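Local atomic coordinates of arabinose metabolism transcriptional repressor (Bacillus subtilis, PDB entry 5D4S), a protein that binds operator DNA through a GntR-type winged helix-turn-helix domain and probably represses transcription of arabinose metabolism genes. Residues Ala26-Lys29 with Glu30-Ser34; His62-Arg65 with Lys66-Asp70. One frame throughout, in Å; residues are numbered along the deposited sequence.

In the fold
Both contacts lie within helices of one winged helix-turn-helix domain of the GntR family, and their centres are about 10 Å apart. Contact 1 comes first along the chain, on helix 24-35; contact 2 follows on helix 61-74, after the intervening helix 50-57. The two helices pack directly: Val28 of contact 1 rests on Ala67 and Ile64 of contact 2, and Lys29 NZ forms a salt bridge with Asp70 OD2. Contact 2 belongs to the recognition helix and touches the operator, whereas contact 1 stands about 5 Å from the nucleic acid at its nearest atom. Helix 24-35 thus backs the helix that reads the DNA.

Contact 1 (Ala26-Lys29 with Glu30-Ser34)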
loop_
_atom_site.group_PDB
_atom_site.type_symbol
_atom_site.label_atom_id
_atom_site.label_comp_id
_atom_site.label_asym_id
_atom_site.label_seq_id
_atom_site.Cartn_x
_atom_site.Cartn_y
_atom_site.Cartn_z
ATOM N N ALA B 26 6.294 4.306 6.652
ATOM C CA ALA B 26 7.207 3.241 7.056
ATOM C C ALA B 26 7.380 3.199 8.580
ATOM O O ALA B 26 7.475 2.122 9.172
ATOM C CB ALA B 26 8.576 3.415 6.367
ATOM N N GLN B 27 7.439 4.370 9.209
ATOM C CA GLN B 27 7.541 4.427 10.664
ATOM C C GLN B 27 6.268 3.863 11.305
ATOM O O GLN B 27 6.332 3.138 12.303
ATOM C CB GLN B 27 7.783 5.858 11.133
ATOM C CG GLN B 27 9.078 6.436 10.594
ATOM C CD GLN B 27 9.292 7.873 11.016
ATOM O OE1 GLN B 27 9.151 8.215 12.191
ATOM N NE2 GLN B 27 9.652 8.725 10.060
ATOM N N VAL B 28 5.118 4.186 10.723
ATOM C CA VAL B 28 3.858 3.674 11.257
ATOM C C VAL B 28 3.830 2.157 11.101
ATOM O O VAL B 28 3.466 1.448 12.038
ATOM C CB VAL B 28 2.659 4.309 10.575
ATOM C CG1 VAL B 28 1.385 3.591 10.979
ATOM C CG2 VAL B 28 2.575 5.778 10.957
ATOM N N LYS B 29 4.248 1.661 9.934
ATOM C CA LYS B 29 4.404 0.214 9.722
ATOM C C LYS B 29 5.287 -0.441 10.785
ATOM O O LYS B 29 4.958 -1.509 11.299
ATOM C CB LYS B 29 5.004 -0.078 8.336
ATOM C CG LYS B 29 4.016 0.011 7.211
ATOM C CD LYS B 29 4.664 -0.043 5.819
ATOM C CE LYS B 29 5.368 -1.365 5.570
ATOM N NZ LYS B 29 5.970 -1.400 4.198
ATOM N N GLU B 30 6.425 0.180 11.077
ATOM C CA GLU B 30 7.353 -0.351 12.065
ATOM C C GLU B 30 6.718 -0.412 13.454
ATOM O O GLU B 30 6.875 -1.401 14.168
ATOM C CB GLU B 30 8.637 0.477 12.119
ATOM C CG GLU B 30 9.773 -0.129 11.316
ATOM C CD GLU B 30 11.092 0.609 11.498
ATOM O OE1 GLU B 30 11.195 1.437 12.430
ATOM O OE2 GLU B 30 12.024 0.352 10.707
ATOM N N GLU B 31 6.001 0.641 13.836
ATOM C CA GLU B 31 5.383 0.658 15.162
ATOM C C GLU B 31 4.279 -0.407 15.244
ATOM O O GLU B 31 4.265 -1.242 16.147
ATOM C CB GLU B 31 4.838 2.055 15.475
ATOM C CG GLU B 31 4.171 2.188 16.843
ATOM C CD GLU B 31 5.168 2.348 17.971
ATOM O OE1 GLU B 31 6.376 2.464 17.680
ATOM O OE2 GLU B 31 4.742 2.362 19.148
ATOM N N ILE B 32 3.371 -0.401 14.277
ATOM C CA ILE B 32 2.284 -1.367 14.289
ATOM C C ILE B 32 2.844 -2.785 14.293
ATOM O O ILE B 32 2.384 -3.636 15.054
ATOM C CB ILE B 32 1.335 -1.166 13.106
ATOM C CG1 ILE B 32 0.599 0.173 13.264
ATOM C CG2 ILE B 32 0.299 -2.283 13.060
ATOM C CD1 ILE B 32 -0.401 0.487 12.120
ATOM N N SER B 33 3.882 -3.035 13.500
ATOM C CA SER B 33 4.420 -4.384 13.471
ATOM C C SER B 33 5.161 -4.679 14.771
ATOM O O SER B 33 5.302 -5.841 15.149
ATOM C CB SER B 33 5.323 -4.596 12.258
ATOM O OG SER B 33 6.107 -3.451 12.012
ATOM N N SER B 34 5.609 -3.633 15.472
ATOM C CA SER B 34 6.271 -3.825 16.760
ATOM C C SER B 34 5.243 -4.176 17.833
ATOM O O SER B 34 5.581 -4.809 18.817
ATOM C CB SER B 34 7.058 -2.583 17.192
ATOM O OG SER B 34 6.188 -1.624 17.789
#
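Val28 and Ile32 lie side by side and point the same way, one turn apart on helix 24-35, the first helix of the winged helix-turn-helix domain. They illustrate how i, i+4 spacing sets two apolar side chains next to each other on the same side of a helix. The touching branches are Val28 CG1 and Ile32 CD1, 3.8 Å apart. Val28 holds CG1 anti to the backbone N (chi1 170°), which carries this methyl along the helix toward the next turn; Ile32 answers with its CG1, which passes 3.4 Å from Val28 O. The hydrogen bond beneath is nearly straight: Ile32 N donates to Val28 O at 2.9 Å with an N-H...O angle of 175°. Around this pair, Val28 packs on Ala67 and Phe57 and Ile32 on Leu71, so the two join helix 24-35 to the other two helices of the core. An alanine in place of Ile32 strips off everything beyond CB, and would probably leave the Val28 methyl without its neighbour and open a gap against Leu71.

The polar side chains turn elsewhere. Lys29 bends at chi3 and sends its ammonium to Asp70 on helix 61-74. Gln27 gives its amide NH2 to the carbonyl oxygens of Leu22 and of Phe12, which belongs to the expression tag. Glu31 reaches Trp35 NE1 with OE2. Toward the end of the helix, serine hydroxyls fold back onto the backbone. Lys29 O accepts from both Ser33 N and Ser33 OG, the latter at a doubtfully short distance. The next hydroxyl makes a clearer bond: Ser34 OG donates to Glu31 O at 2.6 Å, in the carbonyl plane and on a lone pair.

Contact 2 (His62-Arg65 with Lys66-Asp70); sequences HTIR and KAIGD. With nucleotides of chain D; nucleotides of chain C.
Ile64 and Ile68 meet on the buried face of helix 61-74, the recognition helix of the winged helix-turn-helix, where Ile64 CG2 touches Ile68 CD1 at 3.6 Å and the two side chains cross obliquely. The case shows how one helix can divide its labour, with one side packed into the core and another given to DNA. Both isoleucines lean on Leu53 of helix 50-57, and Ile64 also meets Met54 and Phe57. Beside them Ala67 is small enough for Val28 and Lys29 of helix 24-35 to press against it. Within the helix, Ala67 N donates to Thr63 O at an N-H...O angle of 170°.

Away from this core the packing is looser: His62, Arg65 and Lys66 remain partly exposed even with DNA bound, while Thr63 is buried. His62 holds CG anti to the backbone N (chi1 171°), a torsion that sets its ring beside the bases: the amino N4 of DC10 of chain D sits 3.5 Å above one face, displaced toward the rim, and NE2 lies 3.6 Å from N7 of DA9 of chain D. Thr63 OG1 donates to OP2 of DC10 of chain D, though the modelled distance is doubtfully short. Arg65 bends at chi3 and presents the edge of its guanidinium to the phosphate of DG9 of chain C; NH1 donates to OP2 at 2.8 Å, and NH2 adds a weak bond to the same oxygen. Glu50 supplies a second partner for NH1 and probably helps fix the group's rotation. Lys66 brings NZ 3.5 Å from Asp70 OD1 in a salt bridge and faces Tyr25 in a cation-pi contact.

Chemically, phosphate contacts on both strands probably help fix how the helix sits on the DNA, while the histidine, lying against the bases at van der Waals range, probably contributes mainly close packing there.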
loop_
_atom_site.group_PDB
_atom_site.type_symbol
_atom_site.label_atom_id
_atom_site.label_comp_id
_atom_site.label_asym_id
_atom_site.label_seq_id
_atom_site.Cartn_x
_atom_site.Cartn_y
_atom_site.Cartn_z
ATOM N N HIS B 62 -4.626 8.704 4.610
ATOM C CA HIS B 62 -3.847 8.133 3.512
ATOM C C HIS B 62 -2.587 7.421 4.000
ATOM O O HIS B 62 -2.270 6.309 3.565
ATOM C CB HIS B 62 -3.466 9.228 2.511
ATOM C CG HIS B 62 -2.482 8.780 1.472
ATOM N ND1 HIS B 62 -2.868 8.306 0.233
ATOM C CD2 HIS B 62 -1.129 8.721 1.491
ATOM C CE1 HIS B 62 -1.791 7.996 -0.471
ATOM N NE2 HIS B 62 -0.727 8.230 0.274
ATOM N N THR B 63 -1.862 8.059 4.909
ATOM C CA THR B 63 -0.638 7.459 5.403
ATOM C C THR B 63 -0.947 6.193 6.207
ATOM O O THR B 63 -0.279 5.160 6.042
ATOM C CB THR B 63 0.148 8.486 6.224
ATOM O OG1 THR B 63 0.636 9.500 5.332
ATOM C CG2 THR B 63 1.321 7.844 6.970
ATOM N N ILE B 64 -1.981 6.246 7.047
ATOM C CA ILE B 64 -2.347 5.072 7.836
ATOM C C ILE B 64 -2.723 3.918 6.908
ATOM O O ILE B 64 -2.325 2.769 7.127
ATOM C CB ILE B 64 -3.533 5.357 8.796
ATOM C CG1 ILE B 64 -3.122 6.319 9.915
ATOM C CG2 ILE B 64 -4.063 4.052 9.404
ATOM C CD1 ILE B 64 -1.906 5.839 10.738
ATOM N N ARG B 65 -3.470 4.235 5.856
ATOM C CA ARG B 65 -3.949 3.210 4.940
ATOM C C ARG B 65 -2.809 2.624 4.122
ATOM O O ARG B 65 -2.816 1.443 3.804
ATOM C CB ARG B 65 -5.044 3.770 4.023
ATOM C CG ARG B 65 -6.431 3.842 4.759
ATOM C CD ARG B 65 -7.548 4.184 3.789
ATOM N NE ARG B 65 -7.641 3.137 2.781
ATOM C CZ ARG B 65 -8.245 1.971 2.983
ATOM N NH1 ARG B 65 -8.843 1.724 4.146
ATOM N NH2 ARG B 65 -8.253 1.061 2.026
ATOM N N LYS B 66 -1.835 3.445 3.772
ATOM C CA LYS B 66 -0.645 2.926 3.115
ATOM C C LYS B 66 0.082 1.945 4.051
ATOM O O LYS B 66 0.424 0.828 3.640
ATOM C CB LYS B 66 0.249 4.089 2.688
ATOM C CG LYS B 66 1.698 3.723 2.286
ATOM C CD LYS B 66 1.740 2.854 1.053
ATOM C CE LYS B 66 3.118 2.974 0.381
ATOM N NZ LYS B 66 3.381 1.842 -0.517
ATOM N N ALA B 67 0.301 2.339 5.306
ATOM C CA ALA B 67 0.970 1.438 6.251
ATOM C C ALA B 67 0.244 0.105 6.431
ATOM O O ALA B 67 0.833 -0.999 6.360
ATOM C CB ALA B 67 1.129 2.120 7.613
ATOM N N ILE B 68 -1.047 0.214 6.692
ATOM C CA ILE B 68 -1.844 -0.967 6.940
ATOM C C ILE B 68 -1.923 -1.821 5.688
ATOM O O ILE B 68 -1.819 -3.042 5.758
ATOM C CB ILE B 68 -3.243 -0.584 7.439
ATOM C CG1 ILE B 68 -3.141 -0.116 8.897
ATOM C CG2 ILE B 68 -4.203 -1.767 7.306
ATOM C CD1 ILE B 68 -4.434 0.457 9.457
ATOM N N GLY B 69 -2.055 -1.179 4.535
ATOM C CA GLY B 69 -2.134 -1.893 3.274
ATOM C C GLY B 69 -0.879 -2.707 3.024
ATOM O O GLY B 69 -0.956 -3.860 2.593
ATOM N N ASP B 70 0.284 -2.125 3.308
ATOM C CA ASP B 70 1.513 -2.892 3.160
ATOM C C ASP B 70 1.509 -4.082 4.113
ATOM O O ASP B 70 1.907 -5.190 3.739
ATOM C CB ASP B 70 2.751 -2.038 3.441
ATOM C CG ASP B 70 3.066 -1.055 2.332
ATOM O OD1 ASP B 70 2.270 -0.926 1.369
ATOM O OD2 ASP B 70 4.136 -0.406 2.436
ATOM P P DC D 10 0.718 13.167 6.360
ATOM O OP1 DC D 10 1.563 13.646 7.465
ATOM O OP2 DC D 10 0.241 11.767 6.301
ATOM O "O5'" DC D 10 -0.483 14.177 6.240
ATOM C "C5'" DC D 10 -0.240 15.561 6.459
ATOM C "C4'" DC D 10 -1.049 16.396 5.494
ATOM O "O4'" DC D 10 -0.643 16.084 4.143
ATOM C "C3'" DC D 10 -2.539 16.094 5.467
ATOM O "O3'" DC D 10 -3.217 16.702 6.565
ATOM C "C2'" DC D 10 -2.924 16.741 4.154
ATOM C "C1'" DC D 10 -1.735 16.348 3.274
ATOM N N1 DC D 10 -2.025 15.160 2.447
ATOM C C2 DC D 10 -2.703 15.338 1.243
ATOM O O2 DC D 10 -2.995 16.489 0.895
ATOM N N3 DC D 10 -3.008 14.252 0.486
ATOM C C4 DC D 10 -2.660 13.037 0.907
ATOM N N4 DC D 10 -2.965 11.993 0.131
ATOM C C5 DC D 10 -1.983 12.836 2.145
ATOM C C6 DC D 10 -1.694 13.917 2.881
ATOM P P DA D 9 5.689 10.057 4.064
ATOM O OP1 DA D 9 6.525 10.676 5.116
ATOM O OP2 DA D 9 5.130 8.696 4.242
ATOM O "O5'" DA D 9 4.454 11.029 3.865
ATOM C "C5'" DA D 9 4.665 12.415 3.824
ATOM C "C4'" DA D 9 3.371 13.103 3.531
ATOM O "O4'" DA D 9 3.048 12.944 2.130
ATOM C "C3'" DA D 9 2.148 12.515 4.289
ATOM O "O3'" DA D 9 1.586 13.511 5.056
ATOM C "C2'" DA D 9 1.207 12.109 3.179
ATOM C "C1'" DA D 9 1.672 13.003 2.049
ATOM N N9 DA D 9 1.221 12.553 0.739
ATOM C C8 DA D 9 1.313 11.297 0.216
ATOM N N7 DA D 9 0.790 11.187 -0.978
ATOM C C5 DA D 9 0.298 12.457 -1.240
ATOM C C6 DA D 9 -0.383 13.004 -2.349
ATOM N N6 DA D 9 -0.712 12.294 -3.438
ATOM N N1 DA D 9 -0.722 14.302 -2.290
ATOM C C2 DA D 9 -0.404 15.014 -1.201
ATOM N N3 DA D 9 0.226 14.611 -0.098
ATOM C C4 DA D 9 0.549 13.304 -0.187
ATOM P P DG C 9 -10.411 -1.930 4.078
ATOM O OP1 DG C 9 -10.191 -3.348 3.739
ATOM O OP2 DG C 9 -9.253 -1.033 4.285
ATOM O "O5'" DG C 9 -11.394 -1.305 3.009
ATOM C "C5'" DG C 9 -12.464 -2.102 2.517
ATOM C "C4'" DG C 9 -12.964 -1.556 1.220
ATOM O "O4'" DG C 9 -13.690 -0.318 1.470
ATOM C "C3'" DG C 9 -11.844 -1.229 0.229
ATOM O "O3'" DG C 9 -12.203 -1.724 -1.056
ATOM C "C2'" DG C 9 -11.743 0.294 0.281
ATOM C "C1'" DG C 9 -13.143 0.734 0.705
ATOM N N9 DG C 9 -13.144 1.953 1.530
ATOM C C8 DG C 9 -12.465 2.173 2.710
ATOM N N7 DG C 9 -12.676 3.364 3.219
ATOM C C5 DG C 9 -13.551 3.965 2.320
ATOM C C6 DG C 9 -14.138 5.263 2.328
ATOM O O6 DG C 9 -14.006 6.169 3.159
ATOM N N1 DG C 9 -14.964 5.461 1.224
ATOM C C2 DG C 9 -15.195 4.520 0.242
ATOM N N2 DG C 9 -16.016 4.877 -0.746
ATOM N N3 DG C 9 -14.663 3.312 0.229
ATOM C C4 DG C 9 -13.846 3.106 1.284
#